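CcbJ (Streptomyces caelestis, PDB 4HGZ) is an S-adenosyl-L-methionine-dependent methyltransferase that probably transfers the methyl group of its cofactor to a nitrogen atom of its substrate. Local coordinates at residues Leu171-Gln176 with Tyr230-Glu235; Ala193-Ala198 with His212-Glu217; Leu247-Ala252 with Val267-Ala272. One frame throughout, in Å; residues are numbered along the deposited sequence.

Interaction 1 (Leu171-Gln176 with Tyr230-Glu235)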
loop_
_atom_site.group_PDB
_atom_site.type_symbol
_atom_site.label_atom_id
_atom_site.label_comp_id
_atom_site.label_asym_id
_atom_site.label_seq_id
_atom_site.Cartn_x
_atom_site.Cartn_y
_atom_site.Cartn_z
ATOM N N LEU C 171 8.357 -20.052 8.773
ATOM C CA LEU C 171 7.938 -18.909 7.978
ATOM C C LEU C 171 9.155 -18.082 7.586
ATOM O O LEU C 171 10.106 -17.951 8.352
ATOM C CB LEU C 171 6.930 -18.057 8.749
ATOM C CG LEU C 171 7.445 -17.295 9.966
ATOM C CD1 LEU C 171 7.904 -15.915 9.541
ATOM C CD2 LEU C 171 6.346 -17.185 11.010
ATOM N N ASN C 172 9.123 -17.548 6.374
ATOM C CA ASN C 172 10.223 -16.770 5.820
ATOM C C ASN C 172 9.776 -15.313 5.767
ATOM O O ASN C 172 8.972 -14.933 4.921
ATOM C CB ASN C 172 10.529 -17.300 4.419
ATOM C CG ASN C 172 11.544 -16.451 3.662
ATOM O OD1 ASN C 172 12.640 -16.175 4.154
ATOM N ND2 ASN C 172 11.189 -16.068 2.430
ATOM N N PRO C 173 10.269 -14.500 6.707
ATOM C CA PRO C 173 9.763 -13.141 6.920
ATOM C C PRO C 173 9.715 -12.284 5.644
ATOM O O PRO C 173 8.692 -11.646 5.377
ATOM C CB PRO C 173 10.738 -12.559 7.943
ATOM C CG PRO C 173 11.309 -13.738 8.640
ATOM C CD PRO C 173 11.351 -14.847 7.642
ATOM N N ALA C 174 10.793 -12.277 4.859
ATOM C CA ALA C 174 10.788 -11.532 3.592
ATOM C C ALA C 174 9.558 -11.851 2.756
ATOM O O ALA C 174 8.787 -10.958 2.402
ATOM C CB ALA C 174 12.041 -11.808 2.791
ATOM N N GLY C 175 9.376 -13.129 2.447
ATOM C CA GLY C 175 8.302 -13.567 1.562
ATOM C C GLY C 175 6.921 -13.484 2.172
ATOM O O GLY C 175 5.924 -13.507 1.466
ATOM N N GLN C 176 6.858 -13.380 3.490
ATOM C CA GLN C 176 5.584 -13.337 4.197
ATOM C C GLN C 176 5.056 -11.893 4.342
ATOM O O GLN C 176 3.933 -11.689 4.778
ATOM C CB GLN C 176 5.751 -14.015 5.568
ATOM C CG GLN C 176 4.484 -14.175 6.390
ATOM C CD GLN C 176 3.901 -15.570 6.324
ATOM O OE1 GLN C 176 2.706 -15.754 6.531
ATOM N NE2 GLN C 176 4.733 -16.556 6.023
ATOM N N TYR C 230 10.050 -15.418 15.299
ATOM C CA TYR C 230 10.654 -15.926 14.068
ATOM C C TYR C 230 12.104 -15.495 13.945
ATOM O O TYR C 230 12.563 -14.599 14.654
ATOM C CB TYR C 230 9.859 -15.490 12.835
ATOM C CG TYR C 230 9.685 -13.999 12.705
ATOM C CD1 TYR C 230 10.689 -13.207 12.167
ATOM C CD2 TYR C 230 8.518 -13.383 13.117
ATOM C CE1 TYR C 230 10.533 -11.838 12.049
ATOM C CE2 TYR C 230 8.354 -12.008 13.004
ATOM C CZ TYR C 230 9.367 -11.247 12.471
ATOM O OH TYR C 230 9.202 -9.896 12.350
ATOM N N ALA C 231 12.834 -16.151 13.053
ATOM C CA ALA C 231 14.190 -15.730 12.752
ATOM C C ALA C 231 14.319 -15.515 11.256
ATOM O O ALA C 231 13.632 -16.160 10.459
ATOM C CB ALA C 231 15.168 -16.768 13.201
ATOM N N TYR C 232 15.199 -14.610 10.865
ATOM C CA TYR C 232 15.514 -14.485 9.470
ATOM C C TYR C 232 16.506 -15.579 9.111
ATOM O O TYR C 232 17.309 -15.989 9.948
ATOM C CB TYR C 232 16.108 -13.127 9.200
ATOM C CG TYR C 232 15.100 -12.012 9.192
ATOM C CD1 TYR C 232 14.464 -11.632 8.013
ATOM C CD2 TYR C 232 14.800 -11.319 10.349
ATOM C CE1 TYR C 232 13.561 -10.603 7.996
ATOM C CE2 TYR C 232 13.903 -10.284 10.338
ATOM C CZ TYR C 232 13.294 -9.932 9.162
ATOM O OH TYR C 232 12.401 -8.910 9.157
ATOM N N PRO C 233 16.446 -16.069 7.867
ATOM C CA PRO C 233 17.341 -17.124 7.391
ATOM C C PRO C 233 18.806 -16.938 7.808
ATOM O O PRO C 233 19.426 -17.876 8.304
ATOM C CB PRO C 233 17.196 -17.020 5.873
ATOM C CG PRO C 233 15.751 -16.662 5.705
ATOM C CD PRO C 233 15.445 -15.699 6.845
ATOM N N ALA C 234 19.364 -15.749 7.615
ATOM C CA ALA C 234 20.775 -15.548 7.939
ATOM C C ALA C 234 21.028 -15.577 9.444
ATOM O O ALA C 234 22.068 -16.061 9.890
ATOM C CB ALA C 234 21.314 -14.258 7.313
ATOM N N GLU C 235 20.082 -15.047 10.216
ATOM C CA GLU C 235 20.141 -15.128 11.670
ATOM C C GLU C 235 20.052 -16.599 12.055
ATOM O O GLU C 235 20.862 -17.104 12.830
ATOM C CB GLU C 235 18.978 -14.353 12.297
ATOM C CG GLU C 235 18.876 -14.449 13.815
ATOM C CD GLU C 235 17.505 -14.039 14.362
ATOM O OE1 GLU C 235 16.623 -13.627 13.573
ATOM O OE2 GLU C 235 17.307 -14.131 15.597
#
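Tyr-230 holds its CG between its own backbone N and carbonyl carbon (chi1 57°), which stands the phenol beside Leu-171 and Pro-173; Tyr-232 keeps CG opposite its carbonyl carbon (chi1 -76°), and its ring comes up against the same proline. Pro-173 therefore meets both tyrosines. Its CG lies over one face of the Tyr-232 ring, 4.0 Å from the ring centroid, a CH-pi contact displaced toward the rim, and the same CG reaches Tyr-230 CD1 at 3.6 Å, the proline and tyrosine side chains sliding past each other in opposite directions. One branch of Leu-171, CD1, packs on Tyr-230 CB at 3.9 Å. At the other end Asn-172 OD1 rests against Pro-233 CG at 3.5 Å, while its amide nitrogen bonds to the carbonyl of Ser-263. The hydroxyl of Tyr-230 pairs with His-201, and the Tyr-232 ring stacks on Tyr-232 of a second subunit, so this contact borders a subunit interface. Tyr-232 is the N-cap residue of helix 233-242, and its backbone N donates to Glu-235 OE1 at 3.2 Å. Such a bond is one half of a capping box, here packed where the chain leaves the methyltransferase sheet at the end of strand 164-171.

Interaction 2 (Ala193-Ala198 with His212-Glu217)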
loop_
_atom_site.group_PDB
_atom_site.type_symbol
_atom_site.label_atom_id
_atom_site.label_comp_id
_atom_site.label_asym_id
_atom_site.label_seq_id
_atom_site.Cartn_x
_atom_site.Cartn_y
_atom_site.Cartn_z
ATOM N N ALA C 193 -19.588 -20.952 9.028
ATOM C CA ALA C 193 -18.615 -20.320 9.905
ATOM C C ALA C 193 -17.544 -19.609 9.099
ATOM O O ALA C 193 -17.287 -19.968 7.951
ATOM C CB ALA C 193 -17.980 -21.346 10.832
ATOM N N VAL C 194 -16.930 -18.598 9.703
ATOM C CA VAL C 194 -15.779 -17.952 9.101
ATOM C C VAL C 194 -14.600 -18.062 10.054
ATOM O O VAL C 194 -14.762 -17.971 11.275
ATOM C CB VAL C 194 -16.042 -16.472 8.768
ATOM C CG1 VAL C 194 -17.323 -16.341 7.966
ATOM C CG2 VAL C 194 -16.151 -15.666 10.034
ATOM N N HIS C 195 -13.424 -18.281 9.479
ATOM C CA HIS C 195 -12.181 -18.319 10.224
ATOM C C HIS C 195 -11.389 -17.054 9.936
ATOM O O HIS C 195 -11.051 -16.766 8.784
ATOM C CB HIS C 195 -11.367 -19.558 9.841
ATOM C CG HIS C 195 -12.078 -20.848 10.113
ATOM N ND1 HIS C 195 -11.680 -21.727 11.097
ATOM C CD2 HIS C 195 -13.179 -21.396 9.544
ATOM C CE1 HIS C 195 -12.496 -22.768 11.114
ATOM N NE2 HIS C 195 -13.414 -22.592 10.181
ATOM N N LEU C 196 -11.103 -16.299 10.989
ATOM C CA LEU C 196 -10.388 -15.032 10.865
ATOM C C LEU C 196 -9.150 -15.046 11.756
ATOM O O LEU C 196 -8.976 -15.947 12.573
ATOM C CB LEU C 196 -11.310 -13.886 11.283
ATOM C CG LEU C 196 -12.716 -14.064 10.714
ATOM C CD1 LEU C 196 -13.756 -13.244 11.464
ATOM C CD2 LEU C 196 -12.700 -13.699 9.248
ATOM N N GLU C 197 -8.302 -14.033 11.609
ATOM C CA GLU C 197 -7.102 -13.926 12.430
ATOM C C GLU C 197 -6.872 -12.499 12.856
ATOM O O GLU C 197 -6.903 -11.590 12.028
ATOM C CB GLU C 197 -5.874 -14.425 11.674
ATOM C CG GLU C 197 -4.614 -14.377 12.502
ATOM C CD GLU C 197 -3.534 -15.304 11.973
ATOM O OE1 GLU C 197 -2.823 -14.908 11.025
ATOM O OE2 GLU C 197 -3.393 -16.426 12.515
ATOM N N ALA C 198 -6.677 -12.307 14.158
ATOM C CA ALA C 198 -6.260 -11.019 14.693
ATOM C C ALA C 198 -4.833 -11.198 15.172
ATOM O O ALA C 198 -4.505 -12.199 15.824
ATOM C CB ALA C 198 -7.160 -10.581 15.830
ATOM N N HIS C 212 -6.441 -17.158 16.367
ATOM C CA HIS C 212 -7.263 -17.685 15.303
ATOM C C HIS C 212 -8.689 -17.612 15.832
ATOM O O HIS C 212 -8.977 -18.129 16.905
ATOM C CB HIS C 212 -6.864 -19.121 14.962
ATOM C CG HIS C 212 -7.669 -19.721 13.850
ATOM N ND1 HIS C 212 -7.253 -19.710 12.535
ATOM C CD2 HIS C 212 -8.876 -20.342 13.856
ATOM C CE1 HIS C 212 -8.167 -20.296 11.780
ATOM N NE2 HIS C 212 -9.161 -20.690 12.557
ATOM N N ILE C 213 -9.568 -16.943 15.091
ATOM C CA ILE C 213 -10.963 -16.743 15.496
ATOM C C ILE C 213 -11.942 -17.523 14.620
ATOM O O ILE C 213 -11.833 -17.510 13.395
ATOM C CB ILE C 213 -11.342 -15.261 15.386
ATOM C CG1 ILE C 213 -10.313 -14.406 16.122
ATOM C CG2 ILE C 213 -12.740 -15.025 15.916
ATOM C CD1 ILE C 213 -10.473 -12.926 15.862
ATOM N N VAL C 214 -12.900 -18.188 15.246
ATOM C CA VAL C 214 -13.973 -18.872 14.521
ATOM C C VAL C 214 -15.320 -18.294 14.963
ATOM O O VAL C 214 -15.662 -18.348 16.147
ATOM C CB VAL C 214 -13.966 -20.400 14.798
ATOM C CG1 VAL C 214 -14.922 -21.115 13.881
ATOM C CG2 VAL C 214 -12.578 -20.977 14.621
ATOM N N LEU C 215 -16.062 -17.711 14.025
ATOM C CA LEU C 215 -17.406 -17.205 14.308
ATOM C C LEU C 215 -18.400 -18.112 13.613
ATOM O O LEU C 215 -18.216 -18.448 12.440
ATOM C CB LEU C 215 -17.576 -15.790 13.772
ATOM C CG LEU C 215 -16.478 -14.779 14.074
ATOM C CD1 LEU C 215 -16.811 -13.438 13.423
ATOM C CD2 LEU C 215 -16.316 -14.624 15.566
ATOM N N SER C 216 -19.453 -18.507 14.319
ATOM C CA SER C 216 -20.391 -19.482 13.766
ATOM C C SER C 216 -21.804 -18.936 13.692
ATOM O O SER C 216 -22.207 -18.123 14.531
ATOM C CB SER C 216 -20.371 -20.781 14.587
ATOM O OG SER C 216 -19.060 -21.087 15.034
ATOM N N GLU C 217 -22.552 -19.400 12.692
ATOM C CA GLU C 217 -23.936 -18.984 12.475
ATOM C C GLU C 217 -24.742 -18.891 13.768
ATOM O O GLU C 217 -25.576 -18.000 13.929
ATOM C CB GLU C 217 -24.635 -19.924 11.496
ATOM C CG GLU C 217 -26.061 -19.514 11.160
ATOM C CD GLU C 217 -26.141 -18.205 10.391
ATOM O OE1 GLU C 217 -25.339 -18.010 9.453
ATOM O OE2 GLU C 217 -27.019 -17.376 10.716
HETATM O O HOH W 1 -4.681 -19.037 12.224
#
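His-195 and His-212 meet on one face of an antiparallel ladder, and the His-195 side chain is worth following outward. Its CB lies 3.7 Å from His-212 NE2. With CG opposite the carbonyl carbon (chi1 -60°), the ring swings so that ND1 faces the same NE2 at 3.1 Å, a hydrogen bond in which either nitrogen could be the donor. Each nitrogen lies near the plane of the other ring, and the two planes are turned 54° apart, so the imidazoles meet rim to rim. Farther out, CE1 runs beside Val-214, whose CG1 sits over one face of the ring, 4.3 Å from its centroid. At the tip, NE2 bonds to Glu-190.

The backbones carry two hydrogen-bonded pairs, Val-194 with Leu-215 and Leu-196 with Ile-213. The latter is the shorter, with Leu-196 N to Ile-213 O at 2.8 Å and the reciprocal bond equally short. On the opposite face from the histidines the side chains are aliphatic: Leu-196 CD1 meets Leu-215 CD1 at 3.6 Å, the two leucines crossing at about a right angle, and Val-194 CG2 touches Leu-215 CB. Copies of the protein pack on this aliphatic face, with Phe-184 of a third subunit on Leu-196 and Val-194 of a fourth on Ile-213.

A water links His-212 ND1, at 2.7 Å, to Glu-197 OE2, to which it donates. Glu-190, His-195, His-212, the water and Glu-197 thus form a polar chain along one side of the hairpin. The imidazole pair needs one nitrogen protonated and the other bare at their meeting point, and the carboxylates at both ends would probably stabilise any positive charge the pair carries.

Interaction 3 (Leu247-Ala252 with Val267-Ala272)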
loop_
_atom_site.group_PDB
_atom_site.type_symbol
_atom_site.label_atom_id
_atom_site.label_comp_id
_atom_site.label_asym_id
_atom_site.label_seq_id
_atom_site.Cartn_x
_atom_site.Cartn_y
_atom_site.Cartn_z
ATOM N N LEU C 247 24.362 -25.508 7.630
ATOM C CA LEU C 247 23.326 -25.648 6.611
ATOM C C LEU C 247 23.812 -26.483 5.440
ATOM O O LEU C 247 24.897 -26.235 4.909
ATOM C CB LEU C 247 22.924 -24.270 6.103
ATOM C CG LEU C 247 21.788 -24.179 5.090
ATOM C CD1 LEU C 247 20.471 -24.570 5.739
ATOM C CD2 LEU C 247 21.725 -22.764 4.530
ATOM N N VAL C 248 23.016 -27.468 5.031
ATOM C CA VAL C 248 23.363 -28.242 3.842
ATOM C C VAL C 248 22.408 -27.997 2.681
ATOM O O VAL C 248 22.792 -28.162 1.529
ATOM C CB VAL C 248 23.478 -29.752 4.120
ATOM C CG1 VAL C 248 24.692 -30.021 4.971
ATOM C CG2 VAL C 248 22.226 -30.275 4.802
ATOM N N GLU C 249 21.175 -27.598 2.968
ATOM C CA GLU C 249 20.263 -27.245 1.886
ATOM C C GLU C 249 19.035 -26.495 2.369
ATOM O O GLU C 249 18.593 -26.666 3.507
ATOM C CB GLU C 249 19.855 -28.485 1.092
ATOM C CG GLU C 249 19.222 -29.584 1.918
ATOM C CD GLU C 249 19.085 -30.896 1.156
ATOM O OE1 GLU C 249 17.941 -31.355 0.947
ATOM O OE2 GLU C 249 20.123 -31.470 0.770
ATOM N N ARG C 250 18.496 -25.653 1.494
ATOM C CA ARG C 250 17.287 -24.912 1.795
ATOM C C ARG C 250 16.347 -24.930 0.603
ATOM O O ARG C 250 16.756 -24.643 -0.520
ATOM C CB ARG C 250 17.601 -23.465 2.162
ATOM C CG ARG C 250 16.643 -22.937 3.199
ATOM C CD ARG C 250 16.658 -21.441 3.320
ATOM N NE ARG C 250 17.958 -20.928 3.720
ATOM C CZ ARG C 250 18.439 -20.990 4.953
ATOM N NH1 ARG C 250 17.739 -21.563 5.915
ATOM N NH2 ARG C 250 19.634 -20.488 5.217
ATOM N N HIS C 251 15.086 -25.260 0.854
ATOM C CA HIS C 251 14.057 -25.222 -0.178
ATOM C C HIS C 251 12.904 -24.338 0.287
ATOM O O HIS C 251 12.894 -23.851 1.419
ATOM C CB HIS C 251 13.527 -26.629 -0.464
ATOM C CG HIS C 251 14.587 -27.677 -0.501
ATOM N ND1 HIS C 251 15.202 -28.070 -1.669
ATOM C CD2 HIS C 251 15.134 -28.427 0.484
ATOM C CE1 HIS C 251 16.090 -29.012 -1.405
ATOM N NE2 HIS C 251 16.067 -29.248 -0.104
ATOM N N ALA C 252 11.928 -24.148 -0.587
ATOM C CA ALA C 252 10.754 -23.358 -0.263
ATOM C C ALA C 252 9.732 -24.222 0.441
ATOM O O ALA C 252 8.816 -23.719 1.080
ATOM C CB ALA C 252 10.140 -22.783 -1.542
ATOM N N VAL C 267 12.288 -24.735 4.097
ATOM C CA VAL C 267 12.625 -25.976 4.736
ATOM C C VAL C 267 14.141 -26.020 4.711
ATOM O O VAL C 267 14.757 -25.903 3.655
ATOM C CB VAL C 267 12.055 -27.155 3.959
ATOM C CG1 VAL C 267 12.639 -28.455 4.460
ATOM C CG2 VAL C 267 10.551 -27.164 4.053
ATOM N N SER C 268 14.742 -26.156 5.879
ATOM C CA SER C 268 16.184 -26.115 5.987
ATOM C C SER C 268 16.693 -27.418 6.572
ATOM O O SER C 268 16.080 -27.989 7.479
ATOM C CB SER C 268 16.618 -24.937 6.864
ATOM O OG SER C 268 16.066 -23.724 6.384
ATOM N N VAL C 269 17.816 -27.881 6.041
ATOM C CA VAL C 269 18.426 -29.116 6.482
ATOM C C VAL C 269 19.843 -28.836 6.972
ATOM O O VAL C 269 20.672 -28.283 6.228
ATOM C CB VAL C 269 18.511 -30.124 5.331
ATOM C CG1 VAL C 269 19.012 -31.465 5.839
ATOM C CG2 VAL C 269 17.176 -30.264 4.665
ATOM N N TYR C 270 20.116 -29.234 8.216
ATOM C CA TYR C 270 21.403 -28.982 8.863
ATOM C C TYR C 270 22.105 -30.285 9.240
ATOM O O TYR C 270 21.448 -31.300 9.520
ATOM C CB TYR C 270 21.194 -28.161 10.136
ATOM C CG TYR C 270 20.585 -26.799 9.918
ATOM C CD1 TYR C 270 21.382 -25.696 9.642
ATOM C CD2 TYR C 270 19.215 -26.613 9.989
ATOM C CE1 TYR C 270 20.829 -24.447 9.454
ATOM C CE2 TYR C 270 18.656 -25.373 9.797
ATOM C CZ TYR C 270 19.465 -24.292 9.526
ATOM O OH TYR C 270 18.908 -23.047 9.327
ATOM N N ARG C 271 23.438 -30.238 9.252
ATOM C CA ARG C 271 24.271 -31.345 9.704
ATOM C C ARG C 271 25.081 -30.887 10.899
ATOM O O ARG C 271 25.196 -29.695 11.160
ATOM C CB ARG C 271 25.266 -31.765 8.625
ATOM C CG ARG C 271 24.730 -32.670 7.551
ATOM C CD ARG C 271 25.871 -33.121 6.640
ATOM N NE ARG C 271 26.663 -31.984 6.170
ATOM C CZ ARG C 271 27.803 -32.088 5.494
ATOM N NH1 ARG C 271 28.307 -33.282 5.211
ATOM N NH2 ARG C 271 28.444 -30.994 5.106
ATOM N N ALA C 272 25.665 -31.845 11.608
ATOM C CA ALA C 272 26.621 -31.545 12.654
ATOM C C ALA C 272 27.860 -30.989 11.978
ATOM O O ALA C 272 28.216 -31.435 10.896
ATOM C CB ALA C 272 26.961 -32.805 13.411
#
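Val-248 N donates to Val-269 O at 2.8 Å, nearly straight at 170°, and farther along the same two strands His-251 and Val-267 exchange a pair of backbone bonds, His-251 N to Val-267 O at 2.9 Å and its reciprocal equally long. The regular spacing breaks at Val-248 and Glu-249, both of which face Val-269, a classic beta bulge: Val-269 O also accepts, weakly, from Glu-249 N at 3.4 Å, and Val-269 N in turn donates to Glu-249 O.

Among the side chains, His-251 NE2 donates to Glu-249 OE1 at 3.0 Å; the carboxylate oxygen lies in the imidazole plane, while the donor stands well above the plane of the carboxylate. On the other face of the sheet Asp-237 salt-bridges Arg-250 NH2 and also bonds to the hydroxyl of Tyr-270, so one carboxylate draws both groups together. Arg-250 NH1 donates weakly to Ser-268 OG at 2.8 Å, the hydroxyl lying at the edge of the guanidinium, near its plane.

The bulge turns Val-248 toward the partner strand, where CG2 packs on Val-269 CG1 at 3.6 Å. Glu-249 places CG between its backbone N and carbonyl carbon (chi1 57°), which lays that methylene beside Val-269 CG2 at 3.5 Å, the two side chains pointing the same way. Leu-247 CD1 sits over one face of the Tyr-270 ring, 4.1 Å from its centroid.

Strand 245-251 forms one edge of the seven-stranded sheet within this chain, and 265-272 separates it from strand 164-171. Helix 233-242 covers the face with Tyr-270, through Leu-236 and Ala-240, while Phe-56 of helix 50-61 packs on Val-267 and Val-269 from the other side.

From the N terminus, the chain first runs through most of the parallel part of the methyltransferase sheet before strand 164-171 leads into interaction 1. That contact closes a long loop, returning at 230-235 after the whole four-stranded antiparallel sheet has been built. Interaction 2 lies within this excursion, a hairpin between its two inner strands, with its centre about 27 Å from that of interaction 1. Interaction 3 follows in series: helix 233-242 leads from interaction 1 into strand 245-251, and strand 265-272 then inserts between 164-171 and the edge strand 245-251. Interactions 1 and 3 touch through Pro-233 and Arg-250, whereas interactions 2 and 3 lie on opposite sides of the chain's centre.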